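Local coordinates for probable n-acetylneuraminic acid outer membrane channel protein NANC (PDB 2WJR), which forms a monomeric, weakly anion-selective beta-barrel channel in the outer membrane of Escherichia coli that lets N-acetylneuraminic acid enter the cell, at residues P72-H77 against T83-Y88; D124-W129 against Y156-H161. The protein carries 1 engineered substitution. One frame throughout, in Å; residues are numbered along the deposited sequence.

In this KdgM-family porin, interaction 1 lies in the wall of the antiparallel beta-barrel and interaction 2 at its extracellular end, about 16 Å apart between centres and sharing no strand. Interaction 1 pairs the neighbouring strands of one hairpin, 68-79 and 82-96, largely within the membrane-spanning wall; backbone hydrogen bonds carry it, and 612 Å² is buried. Interaction 2 joins the lead-in and start of strand 126-136 to the extracellular loop after strand 141-152; it buries 192 Å², has no hydrogen bonds between its two segments and rests on packing against two tyrosines. Each is partly buried. Charge accompanies both: a guanidinium stacked on an imidazole in the wall, a carboxylate salt-bridged to Lys110 and Lys152 at the loop.

Interaction 1. Residues P72-H77 against T83-Y88; sequences PGMLTH and TRYGPY
Arg84 starts out extended, CG trans to N (chi1 -179°), then bends at chi3 (84°), which lays its guanidinium flat on the His77 ring, centres 4.1 Å apart. Tyr88 instead has CG between N and the carbonyl carbon (chi1 65°), folding its ring back across the neighbouring strand onto Gly73, whose CA lies 3.8 Å from the ring centroid in a CH-pi contact. Gly73, with no side chain, lets the ring lie directly over its backbone. Between these groups the hairpin strands pair antiparallel: Gly73-Tyr88 and His77-Arg84 each exchange two backbone hydrogen bonds, whereas at Leu75-Gly86 the bond from Gly86 N to Leu75 O is weak. Water 1 also donates to Leu75 O and accepts from Arg84 NE at 2.8 Å, at the guanidinium edge. The other face carries Met74, Thr76, Tyr85 and Pro87; Met74 SD lies 5.5 Å from the Tyr85 ring centroid, an oblique Met-aromatic contact, and Pro87 lines an n-octane site. Arg106 lies close to Arg84, and Arg84 NH2 salt-bridges a bound buffer sulfonate. The octane side is mostly apolar, while the other carries His77, Arg84 and Tyr88; its cationic groups probably favour anions, consistent with the channel's weak anion selectivity.

Interaction 2. Residues D124-W129 against Y156-H161; sequences DNVHRW and YRYANH
Asp124, just before strand 126-136, and Val126, its first residue, meet Tyr156 and Tyr158 of an extracellular loop that folds back against the rim of the beta-barrel. The aromatic contact is a CH-pi one: Asp124 CB sits over the centre of the Tyr156 ring, 3.5 Å from the centroid and 8° off the normal. With CG trans to the backbone N (chi1 174°), the Asp124 carboxylate reaches along the ring toward its root, bringing OD1 to 3.4 Å from Tyr156 CB, its plane turned 44° from the ring. Apolar packing follows at Val126, whose CG2 lies 4.4 Å from Tyr158 CZ; the hydroxyl oxygen, Tyr158 OH, meets both methyls, 3.4 Å from CG1 and from CG2 of Val126.

The charged and polar ends are engaged by other parts of the chain. Asp124 OD1 forms a salt bridge with Lys152 and OD2 one with Lys110, while Tyr156 OH bonds to the backbone oxygen of Gln114. With an alanine in place of Tyr156, Asp124 CB would probably lose its aromatic cover and the Gln114 oxygen this donor, loosening the tie between the two extracellular loops.

Within the loop, a type I turn runs from Tyr158 to His161. Tyr158 O accepts from both His161 N (2.9 Å) and Arg157 NH2 (3.0 Å), the two donors approaching from opposite faces of the carbonyl plane.

Interaction 1. Residues P72-H77 against T83-Y88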
ATOM      1  N   PRO A  72      11.576   8.960  -7.505  1.00 21.00           N
ATOM      2  CA  PRO A  72      10.900  10.032  -6.787  1.00 21.29           C
ATOM      3  C   PRO A  72       9.446  10.023  -7.188  1.00 20.66           C
ATOM      4  O   PRO A  72       9.117   9.760  -8.347  1.00 19.59           O
ATOM      5  CB  PRO A  72      11.618  11.290  -7.270  1.00 21.95           C
ATOM      6  CG  PRO A  72      12.175  10.920  -8.577  1.00 22.21           C
ATOM      7  CD  PRO A  72      12.554   9.494  -8.465  1.00 21.62           C
ATOM      8  N   GLY A  73       8.565  10.225  -6.217  1.00 19.84           N
ATOM      9  CA  GLY A  73       7.154  10.075  -6.474  1.00 19.77           C
ATOM     10  C   GLY A  73       6.308  10.754  -5.426  1.00 19.92           C
ATOM     11  O   GLY A  73       6.825  11.343  -4.469  1.00 18.80           O
ATOM     12  N   MET A  74       5.008  10.702  -5.652  1.00 20.12           N
ATOM     13  CA  MET A  74       4.045  11.109  -4.648  1.00 20.86           C
ATOM     14  C   MET A  74       2.768  10.312  -4.733  1.00 21.27           C
ATOM     15  O   MET A  74       2.256  10.030  -5.823  1.00 21.17           O
ATOM     16  CB  MET A  74       3.710  12.589  -4.767  1.00 21.81           C
ATOM     17  CG  MET A  74       2.809  13.049  -3.591  1.00 24.60           C
ATOM     18  SD  MET A  74       2.791  14.806  -3.450  1.00 29.94           S
ATOM     19  CE  MET A  74       1.915  15.235  -4.952  1.00 30.24           C
ATOM     20  N   LEU A  75       2.260   9.947  -3.560  1.00 21.28           N
ATOM     21  CA  LEU A  75       0.948   9.355  -3.423  1.00 21.93           C
ATOM     22  C   LEU A  75       0.038  10.408  -2.822  1.00 21.98           C
ATOM     23  O   LEU A  75       0.298  10.925  -1.719  1.00 20.73           O
ATOM     24  CB  LEU A  75       0.997   8.124  -2.510  1.00 22.24           C
ATOM     25  CG  LEU A  75      -0.354   7.495  -2.176  1.00 24.98           C
ATOM     26  CD1 LEU A  75      -0.952   6.876  -3.418  1.00 26.29           C
ATOM     27  CD2 LEU A  75      -0.213   6.469  -1.087  1.00 24.64           C
ATOM     28  N   THR A  76      -1.030  10.714  -3.541  1.00 22.10           N
ATOM     29  CA  THR A  76      -2.025  11.659  -3.051  1.00 22.55           C
ATOM     30  C   THR A  76      -3.266  10.870  -2.703  1.00 22.03           C
ATOM     31  O   THR A  76      -3.768  10.097  -3.510  1.00 21.85           O
ATOM     32  CB  THR A  76      -2.355  12.723  -4.083  1.00 22.54           C
ATOM     33  OG1 THR A  76      -1.158  13.400  -4.490  1.00 24.91           O
ATOM     34  CG2 THR A  76      -3.355  13.720  -3.504  1.00 22.98           C
ATOM     35  N   HIS A  77      -3.775  11.084  -1.495  1.00 22.31           N
ATOM     36  CA  HIS A  77      -4.848  10.280  -0.947  1.00 22.60           C
ATOM     37  C   HIS A  77      -6.045  11.220  -0.651  1.00 23.25           C
ATOM     38  O   HIS A  77      -5.890  12.211   0.050  1.00 21.68           O
ATOM     39  CB  HIS A  77      -4.322   9.575   0.313  1.00 22.89           C
ATOM     40  CG  HIS A  77      -5.342   8.798   1.082  1.00 23.12           C
ATOM     41  ND1 HIS A  77      -6.311   9.398   1.853  1.00 25.64           N
ATOM     42  CD2 HIS A  77      -5.490   7.462   1.269  1.00 25.42           C
ATOM     43  CE1 HIS A  77      -7.056   8.466   2.425  1.00 26.46           C
ATOM     44  NE2 HIS A  77      -6.576   7.283   2.094  1.00 25.39           N
ATOM     45  N   THR A  83      -7.468  15.867   1.878  1.00 25.35           N
ATOM     46  CA  THR A  83      -6.369  15.404   1.022  1.00 24.70           C
ATOM     47  C   THR A  83      -5.099  15.194   1.837  1.00 23.50           C
ATOM     48  O   THR A  83      -4.771  15.976   2.725  1.00 22.19           O
ATOM     49  CB  THR A  83      -6.092  16.389  -0.132  1.00 24.57           C
ATOM     50  OG1 THR A  83      -7.290  16.582  -0.901  1.00 27.25           O
ATOM     51  CG2 THR A  83      -4.963  15.865  -1.041  1.00 25.23           C
ATOM     52  N   ARG A  84      -4.403  14.107   1.534  1.00 22.91           N
ATOM     53  CA  ARG A  84      -3.154  13.767   2.194  1.00 21.89           C
ATOM     54  C   ARG A  84      -2.092  13.574   1.112  1.00 21.54           C
ATOM     55  O   ARG A  84      -2.310  12.819   0.185  1.00 20.96           O
ATOM     56  CB  ARG A  84      -3.331  12.486   2.983  1.00 21.72           C
ATOM     57  CG  ARG A  84      -2.115  12.027   3.751  1.00 22.83           C
ATOM     58  CD  ARG A  84      -2.335  10.586   4.182  1.00 21.70           C
ATOM     59  NE  ARG A  84      -1.977   9.658   3.098  1.00 21.80           N
ATOM     60  CZ  ARG A  84      -2.308   8.367   3.042  1.00 22.52           C
ATOM     61  NH1 ARG A  84      -1.886   7.624   2.021  1.00 23.06           N
ATOM     62  NH2 ARG A  84      -3.055   7.801   3.980  1.00 23.70           N
ATOM     63  N   TYR A  85      -0.960  14.248   1.265  1.00 20.46           N
ATOM     64  CA  TYR A  85       0.100  14.245   0.249  1.00 21.11           C
ATOM     65  C   TYR A  85       1.283  13.431   0.753  1.00 20.30           C
ATOM     66  O   TYR A  85       1.769  13.679   1.872  1.00 20.11           O
ATOM     67  CB  TYR A  85       0.544  15.668  -0.022  1.00 21.38           C
ATOM     68  CG  TYR A  85      -0.520  16.550  -0.632  1.00 24.13           C
ATOM     69  CD1 TYR A  85      -0.902  16.394  -1.978  1.00 26.73           C
ATOM     70  CD2 TYR A  85      -1.158  17.532   0.123  1.00 27.60           C
ATOM     71  CE1 TYR A  85      -1.858  17.197  -2.545  1.00 27.02           C
ATOM     72  CE2 TYR A  85      -2.142  18.348  -0.448  1.00 28.03           C
ATOM     73  CZ  TYR A  85      -2.475  18.174  -1.783  1.00 29.45           C
ATOM     74  OH  TYR A  85      -3.444  18.967  -2.355  1.00 31.25           O
ATOM     75  N   GLY A  86       1.745  12.480  -0.070  1.00 19.30           N
ATOM     76  CA  GLY A  86       2.801  11.555   0.323  1.00 18.91           C
ATOM     77  C   GLY A  86       3.987  11.512  -0.616  1.00 18.82           C
ATOM     78  O   GLY A  86       4.110  10.558  -1.390  1.00 19.49           O
ATOM     79  N   PRO A  87       4.826  12.560  -0.595  1.00 18.72           N
ATOM     80  CA  PRO A  87       6.029  12.529  -1.403  1.00 18.96           C
ATOM     81  C   PRO A  87       6.917  11.382  -0.927  1.00 18.73           C
ATOM     82  O   PRO A  87       6.917  11.038   0.271  1.00 18.18           O
ATOM     83  CB  PRO A  87       6.651  13.893  -1.160  1.00 18.76           C
ATOM     84  CG  PRO A  87       6.112  14.339   0.168  1.00 18.72           C
ATOM     85  CD  PRO A  87       4.728  13.812   0.175  1.00 19.35           C
ATOM     86  N   TYR A  88       7.618  10.738  -1.864  1.00 18.02           N
ATOM     87  CA  TYR A  88       8.444   9.606  -1.520  1.00 17.42           C
ATOM     88  C   TYR A  88       9.641   9.418  -2.437  1.00 17.89           C
ATOM     89  O   TYR A  88       9.720  10.045  -3.507  1.00 17.84           O
ATOM     90  CB  TYR A  88       7.617   8.314  -1.503  1.00 17.13           C
ATOM     91  CG  TYR A  88       7.007   7.815  -2.816  1.00 17.77           C
ATOM     92  CD1 TYR A  88       5.630   7.812  -3.005  1.00 17.83           C
ATOM     93  CD2 TYR A  88       7.806   7.281  -3.835  1.00 16.80           C
ATOM     94  CE1 TYR A  88       5.062   7.298  -4.169  1.00 19.07           C
ATOM     95  CE2 TYR A  88       7.250   6.747  -4.961  1.00 18.01           C
ATOM     96  CZ  TYR A  88       5.893   6.778  -5.143  1.00 16.76           C
ATOM     97  OH  TYR A  88       5.359   6.260  -6.290  1.00 18.70           O
TER
HETATM   98  O   HOH W   1      -0.177   9.881   1.023  1.00 21.66           O

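Interaction 2. Residues D124-W129 against Y156-H161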
ATOM      1  N   ASP A 124      -1.813  15.190  11.623  1.00 21.36           N
ATOM      2  CA  ASP A 124      -1.469  13.814  11.856  1.00 20.84           C
ATOM      3  C   ASP A 124      -0.615  13.343  10.673  1.00 19.94           C
ATOM      4  O   ASP A 124      -1.058  12.581   9.827  1.00 19.27           O
ATOM      5  CB  ASP A 124      -2.701  12.947  12.031  1.00 20.87           C
ATOM      6  CG  ASP A 124      -2.369  11.480  12.135  1.00 21.04           C
ATOM      7  OD1 ASP A 124      -1.351  11.139  12.772  1.00 23.21           O
ATOM      8  OD2 ASP A 124      -3.119  10.670  11.569  1.00 20.32           O
ATOM      9  N   ASN A 125       0.620  13.792  10.690  1.00 19.03           N
ATOM     10  CA  ASN A 125       1.579  13.469   9.636  1.00 19.03           C
ATOM     11  C   ASN A 125       2.313  12.193  10.015  1.00 19.22           C
ATOM     12  O   ASN A 125       2.474  11.864  11.209  1.00 18.81           O
ATOM     13  CB  ASN A 125       2.555  14.601   9.441  1.00 19.29           C
ATOM     14  CG  ASN A 125       1.876  15.908   9.144  1.00 20.33           C
ATOM     15  OD1 ASN A 125       0.833  15.946   8.465  1.00 21.70           O
ATOM     16  ND2 ASN A 125       2.456  17.008   9.654  1.00 20.83           N
ATOM     17  N   VAL A 126       2.754  11.455   8.996  1.00 18.48           N
ATOM     18  CA  VAL A 126       3.261  10.131   9.207  1.00 18.26           C
ATOM     19  C   VAL A 126       4.551   9.864   8.415  1.00 19.03           C
ATOM     20  O   VAL A 126       4.673  10.268   7.258  1.00 18.51           O
ATOM     21  CB  VAL A 126       2.211   9.097   8.809  1.00 18.79           C
ATOM     22  CG1 VAL A 126       2.860   7.699   8.739  1.00 17.62           C
ATOM     23  CG2 VAL A 126       1.021   9.112   9.790  1.00 19.31           C
ATOM     24  N   HIS A 127       5.499   9.198   9.062  1.00 19.02           N
ATOM     25  CA  HIS A 127       6.721   8.705   8.408  1.00 19.23           C
ATOM     26  C   HIS A 127       6.496   7.263   8.073  1.00 18.91           C
ATOM     27  O   HIS A 127       6.212   6.472   8.965  1.00 19.20           O
ATOM     28  CB  HIS A 127       7.909   8.772   9.352  1.00 19.47           C
ATOM     29  CG  HIS A 127       8.297  10.154   9.763  1.00 20.75           C
ATOM     30  ND1 HIS A 127       8.887  11.053   8.902  1.00 21.68           N
ATOM     31  CD2 HIS A 127       8.208  10.784  10.962  1.00 23.15           C
ATOM     32  CE1 HIS A 127       9.119  12.185   9.538  1.00 24.56           C
ATOM     33  NE2 HIS A 127       8.723  12.047  10.793  1.00 22.97           N
ATOM     34  N   ARG A 128       6.627   6.889   6.798  1.00 18.53           N
ATOM     35  CA  ARG A 128       6.308   5.537   6.373  1.00 18.01           C
ATOM     36  C   ARG A 128       7.434   4.898   5.527  1.00 18.03           C
ATOM     37  O   ARG A 128       7.945   5.504   4.581  1.00 16.76           O
ATOM     38  CB  ARG A 128       4.986   5.501   5.602  1.00 17.96           C
ATOM     39  CG  ARG A 128       4.674   4.130   5.043  1.00 17.47           C
ATOM     40  CD  ARG A 128       3.388   4.087   4.286  1.00 19.58           C
ATOM     41  NE  ARG A 128       3.208   2.767   3.660  1.00 19.45           N
ATOM     42  CZ  ARG A 128       2.065   2.087   3.559  1.00 18.88           C
ATOM     43  NH1 ARG A 128       0.920   2.565   4.053  1.00 19.51           N
ATOM     44  NH2 ARG A 128       2.083   0.894   2.972  1.00 18.74           N
ATOM     45  N   TRP A 129       7.798   3.675   5.913  1.00 17.74           N
ATOM     46  CA  TRP A 129       8.787   2.875   5.202  1.00 18.00           C
ATOM     47  C   TRP A 129       8.111   1.613   4.668  1.00 17.78           C
ATOM     48  O   TRP A 129       7.330   0.954   5.380  1.00 16.39           O
ATOM     49  CB  TRP A 129       9.910   2.465   6.153  1.00 17.95           C
ATOM     50  CG  TRP A 129      10.857   3.541   6.495  1.00 20.36           C
ATOM     51  CD1 TRP A 129      10.817   4.391   7.577  1.00 21.71           C
ATOM     52  CD2 TRP A 129      12.022   3.897   5.743  1.00 22.42           C
ATOM     53  NE1 TRP A 129      11.890   5.260   7.519  1.00 23.79           N
ATOM     54  CE2 TRP A 129      12.640   4.968   6.404  1.00 24.20           C
ATOM     55  CE3 TRP A 129      12.592   3.412   4.555  1.00 25.03           C
ATOM     56  CZ2 TRP A 129      13.817   5.561   5.920  1.00 25.51           C
ATOM     57  CZ3 TRP A 129      13.753   4.000   4.078  1.00 24.87           C
ATOM     58  CH2 TRP A 129      14.358   5.056   4.767  1.00 25.58           C
ATOM     59  N   TYR A 156      -0.474  11.695  18.060  1.00 23.12           N
ATOM     60  CA  TYR A 156      -1.555  10.830  17.638  1.00 22.83           C
ATOM     61  C   TYR A 156      -1.171   9.389  17.839  1.00 22.94           C
ATOM     62  O   TYR A 156      -0.017   9.082  18.117  1.00 23.31           O
ATOM     63  CB  TYR A 156      -1.857  11.048  16.160  1.00 23.02           C
ATOM     64  CG  TYR A 156      -2.330  12.432  15.826  1.00 21.36           C
ATOM     65  CD1 TYR A 156      -3.682  12.752  15.868  1.00 20.08           C
ATOM     66  CD2 TYR A 156      -1.444  13.406  15.444  1.00 21.39           C
ATOM     67  CE1 TYR A 156      -4.125  14.029  15.561  1.00 20.31           C
ATOM     68  CE2 TYR A 156      -1.869  14.661  15.118  1.00 20.21           C
ATOM     69  CZ  TYR A 156      -3.222  14.969  15.190  1.00 21.20           C
ATOM     70  OH  TYR A 156      -3.623  16.222  14.844  1.00 21.63           O
ATOM     71  N   ARG A 157      -2.133   8.495  17.681  1.00 22.39           N
ATOM     72  CA  ARG A 157      -1.847   7.085  17.813  1.00 23.19           C
ATOM     73  C   ARG A 157      -2.595   6.271  16.780  1.00 23.15           C
ATOM     74  O   ARG A 157      -3.611   6.703  16.260  1.00 22.83           O
ATOM     75  CB  ARG A 157      -2.185   6.590  19.228  1.00 23.64           C
ATOM     76  CG  ARG A 157      -3.666   6.575  19.534  1.00 25.59           C
ATOM     77  CD  ARG A 157      -3.924   6.017  20.947  1.00 29.62           C
ATOM     78  NE  ARG A 157      -5.339   5.889  21.268  1.00 29.85           N
ATOM     79  CZ  ARG A 157      -6.148   4.918  20.845  1.00 33.22           C
ATOM     80  NH1 ARG A 157      -7.420   4.903  21.242  1.00 34.70           N
ATOM     81  NH2 ARG A 157      -5.711   3.959  20.035  1.00 35.05           N
ATOM     82  N   TYR A 158      -2.074   5.077  16.511  1.00 22.93           N
ATOM     83  CA  TYR A 158      -2.782   4.074  15.744  1.00 22.97           C
ATOM     84  C   TYR A 158      -3.720   3.301  16.664  1.00 23.43           C
ATOM     85  O   TYR A 158      -3.665   3.419  17.906  1.00 24.90           O
ATOM     86  CB  TYR A 158      -1.769   3.132  15.050  1.00 22.47           C
ATOM     87  CG  TYR A 158      -0.969   3.877  14.008  1.00 22.02           C
ATOM     88  CD1 TYR A 158       0.347   4.269  14.250  1.00 21.83           C
ATOM     89  CD2 TYR A 158      -1.553   4.268  12.809  1.00 21.88           C
ATOM     90  CE1 TYR A 158       1.074   4.988  13.315  1.00 22.09           C
ATOM     91  CE2 TYR A 158      -0.829   4.998  11.856  1.00 22.44           C
ATOM     92  CZ  TYR A 158       0.483   5.363  12.116  1.00 23.05           C
ATOM     93  OH  TYR A 158       1.254   6.073  11.189  1.00 21.33           O
ATOM     94  N   ALA A 159      -4.589   2.530  16.046  1.00 23.02           N
ATOM     95  CA  ALA A 159      -5.619   1.771  16.741  1.00 23.24           C
ATOM     96  C   ALA A 159      -5.021   0.644  17.592  1.00 24.00           C
ATOM     97  O   ALA A 159      -5.749  -0.061  18.303  1.00 24.52           O
ATOM     98  CB  ALA A 159      -6.615   1.236  15.727  1.00 22.92           C
ATOM     99  N   ASN A 160      -3.694   0.471  17.518  1.00 23.58           N
ATOM    100  CA  ASN A 160      -3.001  -0.496  18.361  1.00 23.66           C
ATOM    101  C   ASN A 160      -2.459   0.168  19.638  1.00 24.11           C
ATOM    102  O   ASN A 160      -1.667  -0.422  20.345  1.00 23.94           O
ATOM    103  CB  ASN A 160      -1.853  -1.151  17.583  1.00 23.95           C
ATOM    104  CG  ASN A 160      -0.771  -0.161  17.201  1.00 22.36           C
ATOM    105  OD1 ASN A 160      -0.932   1.059  17.345  1.00 23.62           O
ATOM    106  ND2 ASN A 160       0.348  -0.680  16.695  1.00 23.45           N
ATOM    107  N   HIS A 161      -2.857   1.414  19.883  1.00 24.60           N
ATOM    108  CA  HIS A 161      -2.436   2.200  21.070  1.00 25.41           C
ATOM    109  C   HIS A 161      -0.964   2.531  21.130  1.00 25.27           C
ATOM    110  O   HIS A 161      -0.439   2.833  22.195  1.00 24.77           O
ATOM    111  CB  HIS A 161      -2.942   1.544  22.373  1.00 26.04           C
ATOM    112  CG  HIS A 161      -4.430   1.602  22.497  1.00 28.14           C
ATOM    113  ND1 HIS A 161      -5.075   2.468  23.357  1.00 30.77           N
ATOM    114  CD2 HIS A 161      -5.406   0.954  21.813  1.00 30.46           C
ATOM    115  CE1 HIS A 161      -6.382   2.326  23.221  1.00 31.57           C
ATOM    116  NE2 HIS A 161      -6.610   1.416  22.288  1.00 31.01           N
TER